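Local structure of thermotoga maritima TmcAL (Thermotoga maritima, 5Y0T) at residues E9-L21 / R206-R218. The protein belongs to the HIGH nucleotidyl transferase family and holds adenosine-5'-rp-alpha-thio-triphosphate in a pocket. Numbering follows the deposited sequence.
Sequences EYNPFHNGHLYHL and RFSSATAIRNLMR. With TAT (adenosine-5'-rp-alpha-thio-triphosphate), chain E.
A bend at chi3 (-55°) folds Arg214 back so that NH1 meets Asn11 O, while chi1 of 53° puts His14 CG between its backbone N and carbonyl carbon, and the ring points at Ala210 and the bound TAT. The Arg214 bond is short, 2.7 Å from NH1 to Asn11 O, and runs within the guanidinium plane nearly in line with the carbonyl. The Asn11 amide lies almost parallel to that guanidinium, but its ND2 and Arg214 NH1, both donors, are close without bonding; ND2 bonds the modified residue at position 42 and OD1 accepts from Val49 N. Glu46 forms a salt bridge with NH2 of the same arginine.

His14 NE2 donates to TAT O1A at 3.0 Å, and Ala210 N, at the start of its helix, reaches the same oxygen at 2.9 Å: one phosphate oxygen is gripped from both segments. The His14 ring is sandwiched, with His17 ND1 over one face and Ser208 O over the other; His17 ND1 also accepts from His14 N. His17 NE2 donates to TAT O3A (3.2 Å). Sequence and geometry of residues 14-17, HNGH, agree with the family's HIGH motif, and Gly16 lies close against the adenine.

Pro12 CG meets Met217 CE (3.8 Å) and touches Ile213 CG2. At the other end Phe207 presents an edge to the face of Tyr19, planes 70° apart, and Phe207 CD2 lies 3.6 Å from Gly16 CA.

Helix 15-28, following strand 3-8 of the sheet, and helix 210-218 each pack against the loop preceding the other, with TAT bound at their N-terminal ends; helix 222-228 packs against Ile213 and Met217.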
loop_
_atom_site.group_PDB
_atom_site.type_symbol
_atom_site.label_atom_id
_atom_site.label_comp_id
_atom_site.label_asym_id
_atom_site.label_seq_id
_atom_site.Cartn_x
_atom_site.Cartn_y
_atom_site.Cartn_z
ATOM N N GLU A 9 -8.519 -21.876 14.365
ATOM C CA GLU A 9 -8.610 -20.905 13.278
ATOM C C GLU A 9 -10.034 -20.935 12.737
ATOM O O GLU A 9 -10.604 -19.885 12.454
ATOM C CB GLU A 9 -7.553 -21.171 12.214
ATOM C CG GLU A 9 -6.165 -20.904 12.781
ATOM C CD GLU A 9 -5.156 -20.538 11.711
ATOM O OE1 GLU A 9 -4.952 -21.357 10.797
ATOM O OE2 GLU A 9 -4.607 -19.414 11.766
ATOM N N TYR A 10 -10.552 -22.142 12.484
ATOM C CA TYR A 10 -11.945 -22.318 12.069
ATOM C C TYR A 10 -12.210 -21.567 10.760
ATOM O O TYR A 10 -13.067 -20.687 10.713
ATOM C CB TYR A 10 -12.919 -21.822 13.172
ATOM C CG TYR A 10 -12.971 -22.671 14.443
ATOM C CD1 TYR A 10 -12.568 -24.011 14.441
ATOM C CD2 TYR A 10 -13.441 -22.135 15.639
ATOM C CE1 TYR A 10 -12.628 -24.790 15.607
ATOM C CE2 TYR A 10 -13.506 -22.901 16.800
ATOM C CZ TYR A 10 -13.108 -24.223 16.783
ATOM O OH TYR A 10 -13.192 -24.982 17.943
ATOM N N ASN A 11 -11.506 -21.959 9.696
ATOM C CA ASN A 11 -11.517 -21.218 8.434
ATOM C C ASN A 11 -11.935 -22.067 7.241
ATOM O O ASN A 11 -11.123 -22.311 6.348
ATOM C CB ASN A 11 -10.121 -20.626 8.154
ATOM C CG ASN A 11 -10.110 -19.673 6.953
ATOM O OD1 ASN A 11 -11.145 -19.160 6.544
ATOM N ND2 ASN A 11 -8.936 -19.459 6.377
ATOM N N PRO A 12 -13.203 -22.515 7.201
ATOM C CA PRO A 12 -14.316 -22.322 8.141
ATOM C C PRO A 12 -14.432 -23.421 9.224
ATOM O O PRO A 12 -13.694 -24.418 9.183
ATOM C CB PRO A 12 -15.530 -22.380 7.219
ATOM C CG PRO A 12 -15.136 -23.507 6.270
ATOM C CD PRO A 12 -13.635 -23.288 6.016
ATOM N N PHE A 13 -15.393 -23.271 10.145
ATOM C CA PHE A 13 -15.618 -24.305 11.164
ATOM C C PHE A 13 -16.271 -25.465 10.457
ATOM O O PHE A 13 -17.376 -25.316 9.941
ATOM C CB PHE A 13 -16.521 -23.794 12.293
ATOM C CG PHE A 13 -16.612 -24.721 13.479
ATOM C CD1 PHE A 13 -17.255 -25.951 13.377
ATOM C CD2 PHE A 13 -16.060 -24.357 14.696
ATOM C CE1 PHE A 13 -17.341 -26.806 14.470
ATOM C CE2 PHE A 13 -16.141 -25.212 15.794
ATOM C CZ PHE A 13 -16.767 -26.434 15.675
ATOM N N HIS A 14 -15.622 -26.631 10.455
ATOM C CA HIS A 14 -16.166 -27.746 9.693
ATOM C C HIS A 14 -16.389 -28.962 10.581
ATOM O O HIS A 14 -16.279 -28.886 11.797
ATOM C CB HIS A 14 -15.257 -28.107 8.492
ATOM C CG HIS A 14 -13.816 -28.352 8.839
ATOM N ND1 HIS A 14 -13.420 -29.163 9.884
ATOM C CD2 HIS A 14 -12.673 -27.912 8.253
ATOM C CE1 HIS A 14 -12.097 -29.207 9.928
ATOM N NE2 HIS A 14 -11.621 -28.457 8.948
ATOM N N ASN A 15 -16.761 -30.072 9.964
ATOM C CA ASN A 15 -17.075 -31.270 10.737
ATOM C C ASN A 15 -15.882 -31.808 11.531
ATOM O O ASN A 15 -16.049 -32.333 12.632
ATOM C CB ASN A 15 -17.628 -32.347 9.803
ATOM C CG ASN A 15 -18.996 -31.990 9.268
ATOM O OD1 ASN A 15 -19.702 -31.159 9.855
ATOM N ND2 ASN A 15 -19.388 -32.614 8.155
ATOM N N GLY A 16 -14.683 -31.671 10.972
ATOM C CA GLY A 16 -13.477 -32.082 11.668
ATOM C C GLY A 16 -13.291 -31.270 12.931
ATOM O O GLY A 16 -12.878 -31.780 13.977
ATOM N N HIS A 17 -13.592 -29.982 12.838
ATOM C CA HIS A 17 -13.493 -29.112 14.000
ATOM C C HIS A 17 -14.512 -29.491 15.069
ATOM O O HIS A 17 -14.223 -29.422 16.259
ATOM C CB HIS A 17 -13.691 -27.664 13.586
ATOM C CG HIS A 17 -12.600 -27.136 12.715
ATOM N ND1 HIS A 17 -12.848 -26.345 11.609
ATOM C CD2 HIS A 17 -11.256 -27.280 12.783
ATOM C CE1 HIS A 17 -11.702 -26.021 11.040
ATOM N NE2 HIS A 17 -10.720 -26.576 11.729
ATOM N N LEU A 18 -15.712 -29.878 14.647
ATOM C CA LEU A 18 -16.733 -30.288 15.606
ATOM C C LEU A 18 -16.258 -31.564 16.313
ATOM O O LEU A 18 -16.435 -31.737 17.515
ATOM C CB LEU A 18 -18.083 -30.528 14.914
ATOM C CG LEU A 18 -19.203 -30.965 15.878
ATOM C CD1 LEU A 18 -19.353 -29.966 17.026
ATOM C CD2 LEU A 18 -20.531 -31.161 15.162
ATOM N N TYR A 19 -15.652 -32.447 15.533
ATOM C CA TYR A 19 -15.120 -33.711 16.025
ATOM C C TYR A 19 -14.074 -33.488 17.110
ATOM O O TYR A 19 -14.148 -34.098 18.173
ATOM C CB TYR A 19 -14.536 -34.483 14.852
ATOM C CG TYR A 19 -14.139 -35.919 15.115
ATOM C CD1 TYR A 19 -15.096 -36.923 15.227
ATOM C CD2 TYR A 19 -12.800 -36.274 15.185
ATOM C CE1 TYR A 19 -14.728 -38.240 15.425
ATOM C CE2 TYR A 19 -12.418 -37.598 15.372
ATOM C CZ TYR A 19 -13.384 -38.571 15.499
ATOM O OH TYR A 19 -12.995 -39.881 15.677
ATOM N N HIS A 20 -13.116 -32.603 16.837
ATOM C CA HIS A 20 -12.093 -32.221 17.810
ATOM C C HIS A 20 -12.691 -31.630 19.081
ATOM O O HIS A 20 -12.337 -32.003 20.198
ATOM C CB HIS A 20 -11.127 -31.193 17.202
ATOM C CG HIS A 20 -10.283 -30.480 18.219
ATOM N ND1 HIS A 20 -10.557 -29.201 18.654
ATOM C CD2 HIS A 20 -9.187 -30.884 18.908
ATOM C CE1 HIS A 20 -9.659 -28.841 19.555
ATOM N NE2 HIS A 20 -8.824 -29.851 19.738
ATOM N N LEU A 21 -13.597 -30.683 18.902
ATOM C CA LEU A 21 -14.116 -29.931 20.036
ATOM C C LEU A 21 -14.926 -30.841 20.938
ATOM O O LEU A 21 -14.815 -30.785 22.154
ATOM C CB LEU A 21 -14.972 -28.760 19.560
ATOM C CG LEU A 21 -15.468 -27.838 20.668
ATOM C CD1 LEU A 21 -14.291 -27.279 21.469
ATOM C CD2 LEU A 21 -16.296 -26.729 20.046
ATOM N N ARG A 206 -16.777 -37.107 4.558
ATOM C CA ARG A 206 -17.430 -36.281 5.565
ATOM C C ARG A 206 -16.465 -35.245 6.138
ATOM O O ARG A 206 -16.867 -34.135 6.502
ATOM C CB ARG A 206 -17.992 -37.152 6.693
ATOM C CG ARG A 206 -18.735 -36.373 7.761
ATOM C CD ARG A 206 -19.393 -37.285 8.793
ATOM N NE ARG A 206 -20.235 -36.514 9.705
ATOM C CZ ARG A 206 -19.828 -36.015 10.870
ATOM N NH1 ARG A 206 -18.589 -36.218 11.286
ATOM N NH2 ARG A 206 -20.665 -35.316 11.626
ATOM N N PHE A 207 -15.193 -35.617 6.236
ATOM C CA PHE A 207 -14.196 -34.698 6.753
ATOM C C PHE A 207 -13.295 -34.214 5.635
ATOM O O PHE A 207 -12.353 -34.890 5.233
ATOM C CB PHE A 207 -13.350 -35.374 7.826
ATOM C CG PHE A 207 -14.142 -35.920 8.977
ATOM C CD1 PHE A 207 -14.649 -37.208 8.942
ATOM C CD2 PHE A 207 -14.365 -35.153 10.099
ATOM C CE1 PHE A 207 -15.368 -37.712 10.015
ATOM C CE2 PHE A 207 -15.081 -35.656 11.174
ATOM C CZ PHE A 207 -15.579 -36.924 11.131
ATOM N N SER A 208 -13.544 -33.003 5.185
ATOM C CA SER A 208 -12.701 -32.399 4.182
ATOM C C SER A 208 -11.927 -31.350 4.932
ATOM O O SER A 208 -12.426 -30.822 5.928
ATOM C CB SER A 208 -13.519 -31.804 3.035
ATOM O OG SER A 208 -14.110 -32.836 2.253
ATOM N N SER A 209 -10.700 -31.093 4.490
ATOM C CA SER A 209 -9.865 -30.074 5.098
ATOM C C SER A 209 -10.469 -28.690 4.879
ATOM O O SER A 209 -11.191 -28.465 3.900
ATOM C CB SER A 209 -8.456 -30.122 4.504
ATOM O OG SER A 209 -8.481 -29.625 3.173
ATOM N N ALA A 210 -10.138 -27.759 5.764
ATOM C CA ALA A 210 -10.573 -26.379 5.617
ATOM C C ALA A 210 -10.177 -25.814 4.247
ATOM O O ALA A 210 -10.937 -25.063 3.634
ATOM C CB ALA A 210 -9.983 -25.511 6.762
ATOM N N THR A 211 -9.004 -26.200 3.747
ATOM C CA THR A 211 -8.548 -25.675 2.453
ATOM C C THR A 211 -9.366 -26.277 1.305
ATOM O O THR A 211 -9.750 -25.573 0.373
ATOM C CB THR A 211 -7.036 -25.936 2.226
ATOM O OG1 THR A 211 -6.275 -25.241 3.227
ATOM C CG2 THR A 211 -6.602 -25.449 0.855
ATOM N N ALA A 212 -9.665 -27.568 1.377
ATOM C CA ALA A 212 -10.525 -28.168 0.357
ATOM C C ALA A 212 -11.897 -27.478 0.342
ATOM O O ALA A 212 -12.455 -27.205 -0.718
ATOM C CB ALA A 212 -10.679 -29.673 0.592
ATOM N N ILE A 213 -12.426 -27.179 1.523
ATOM C CA ILE A 213 -13.764 -26.595 1.612
ATOM C C ILE A 213 -13.786 -25.185 1.040
ATOM O O ILE A 213 -14.736 -24.797 0.350
ATOM C CB ILE A 213 -14.274 -26.600 3.066
ATOM C CG1 ILE A 213 -14.449 -28.049 3.532
ATOM C CG2 ILE A 213 -15.609 -25.853 3.187
ATOM C CD1 ILE A 213 -14.601 -28.155 5.036
ATOM N N ARG A 214 -12.732 -24.424 1.301
ATOM C CA ARG A 214 -12.629 -23.101 0.705
ATOM C C ARG A 214 -12.571 -23.219 -0.819
ATOM O O ARG A 214 -13.117 -22.381 -1.531
ATOM C CB ARG A 214 -11.408 -22.352 1.250
ATOM C CG ARG A 214 -11.554 -21.955 2.723
ATOM C CD ARG A 214 -10.528 -20.886 3.140
ATOM N NE ARG A 214 -9.152 -21.298 2.853
ATOM C CZ ARG A 214 -8.412 -22.081 3.637
ATOM N NH1 ARG A 214 -8.908 -22.564 4.764
ATOM N NH2 ARG A 214 -7.171 -22.389 3.284
ATOM N N ASN A 215 -11.933 -24.267 -1.333
ATOM C CA ASN A 215 -11.895 -24.452 -2.780
ATOM C C ASN A 215 -13.254 -24.861 -3.333
ATOM O O ASN A 215 -13.606 -24.505 -4.463
ATOM C CB ASN A 215 -10.833 -25.490 -3.177
ATOM C CG ASN A 215 -9.430 -24.926 -3.111
ATOM O OD1 ASN A 215 -9.248 -23.708 -3.078
ATOM N ND2 ASN A 215 -8.433 -25.801 -3.096
ATOM N N LEU A 216 -14.017 -25.610 -2.539
ATOM C CA LEU A 216 -15.389 -25.934 -2.918
ATOM C C LEU A 216 -16.226 -24.659 -3.030
ATOM O O LEU A 216 -17.032 -24.527 -3.950
ATOM C CB LEU A 216 -16.024 -26.899 -1.914
ATOM C CG LEU A 216 -15.525 -28.347 -1.909
ATOM C CD1 LEU A 216 -16.132 -29.100 -0.742
ATOM C CD2 LEU A 216 -15.842 -29.060 -3.231
ATOM N N MET A 217 -16.039 -23.724 -2.100
ATOM C CA MET A 217 -16.726 -22.429 -2.203
ATOM C C MET A 217 -16.375 -21.696 -3.501
ATOM O O MET A 217 -17.279 -21.232 -4.200
ATOM C CB MET A 217 -16.395 -21.548 -1.009
ATOM C CG MET A 217 -16.918 -22.105 0.326
ATOM S SD MET A 217 -16.507 -20.948 1.634
ATOM C CE MET A 217 -16.410 -22.032 3.057
ATOM N N ARG A 218 -15.080 -21.602 -3.820
ATOM C CA ARG A 218 -14.624 -21.006 -5.092
ATOM C C ARG A 218 -15.336 -21.586 -6.307
ATOM O O ARG A 218 -15.712 -20.859 -7.233
ATOM C CB ARG A 218 -13.113 -21.193 -5.287
ATOM C CG ARG A 218 -12.234 -20.383 -4.336
ATOM C CD ARG A 218 -10.751 -20.645 -4.602
ATOM N NE ARG A 218 -9.898 -19.663 -3.926
ATOM C CZ ARG A 218 -9.355 -19.830 -2.721
ATOM N NH1 ARG A 218 -9.562 -20.954 -2.051
ATOM N NH2 ARG A 218 -8.597 -18.871 -2.186
HETATM N N1 TAT E . -10.100 -34.562 13.149
HETATM C C2 TAT E . -9.744 -34.248 14.409
HETATM N N3 TAT E . -9.353 -33.018 14.785
HETATM C C4 TAT E . -9.300 -32.007 13.885
HETATM C C5 TAT E . -9.692 -32.263 12.496
HETATM C C6 TAT E . -10.103 -33.646 12.160
HETATM N N6 TAT E . -10.476 -33.976 10.900
HETATM N N7 TAT E . -9.557 -31.096 11.831
HETATM C C8 TAT E . -9.127 -30.161 12.719
HETATM N N9 TAT E . -8.977 -30.712 13.941
HETATM P PA TAT E . -7.808 -25.427 13.201
HETATM P PB TAT E . -6.636 -27.085 11.076
HETATM P PG TAT E . -7.413 -28.170 8.512
HETATM C "C1'" TAT E . -8.508 -30.013 15.158
HETATM O O1A TAT E . -8.762 -28.723 8.084
HETATM O O1B TAT E . -5.507 -26.402 10.367
HETATM S S1G TAT E . -6.124 -24.870 14.000
HETATM C "C2'" TAT E . -7.121 -29.419 14.916
HETATM O "O2'" TAT E . -6.093 -30.404 15.020
HETATM O O2A TAT E . -8.935 -24.409 13.133
HETATM O O2B TAT E . -6.329 -28.202 12.042
HETATM O O2G TAT E . -6.985 -26.971 7.690
HETATM C "C3'" TAT E . -7.053 -28.354 15.988
HETATM O "O3'" TAT E . -6.626 -28.911 17.245
HETATM O O3A TAT E . -7.623 -25.966 11.690
HETATM O O3B TAT E . -7.724 -27.604 9.992
HETATM O O3G TAT E . -6.311 -29.182 8.717
HETATM C "C4'" TAT E . -8.504 -27.897 16.106
HETATM O "O4'" TAT E . -9.325 -28.893 15.484
HETATM C "C5'" TAT E . -8.741 -26.560 15.397
HETATM O "O5'" TAT E . -8.337 -26.697 14.034
HETATM O O HOH W 1 -18.447 -33.876 13.568
HETATM O O HOH W 2 -14.560 -31.531 7.676
#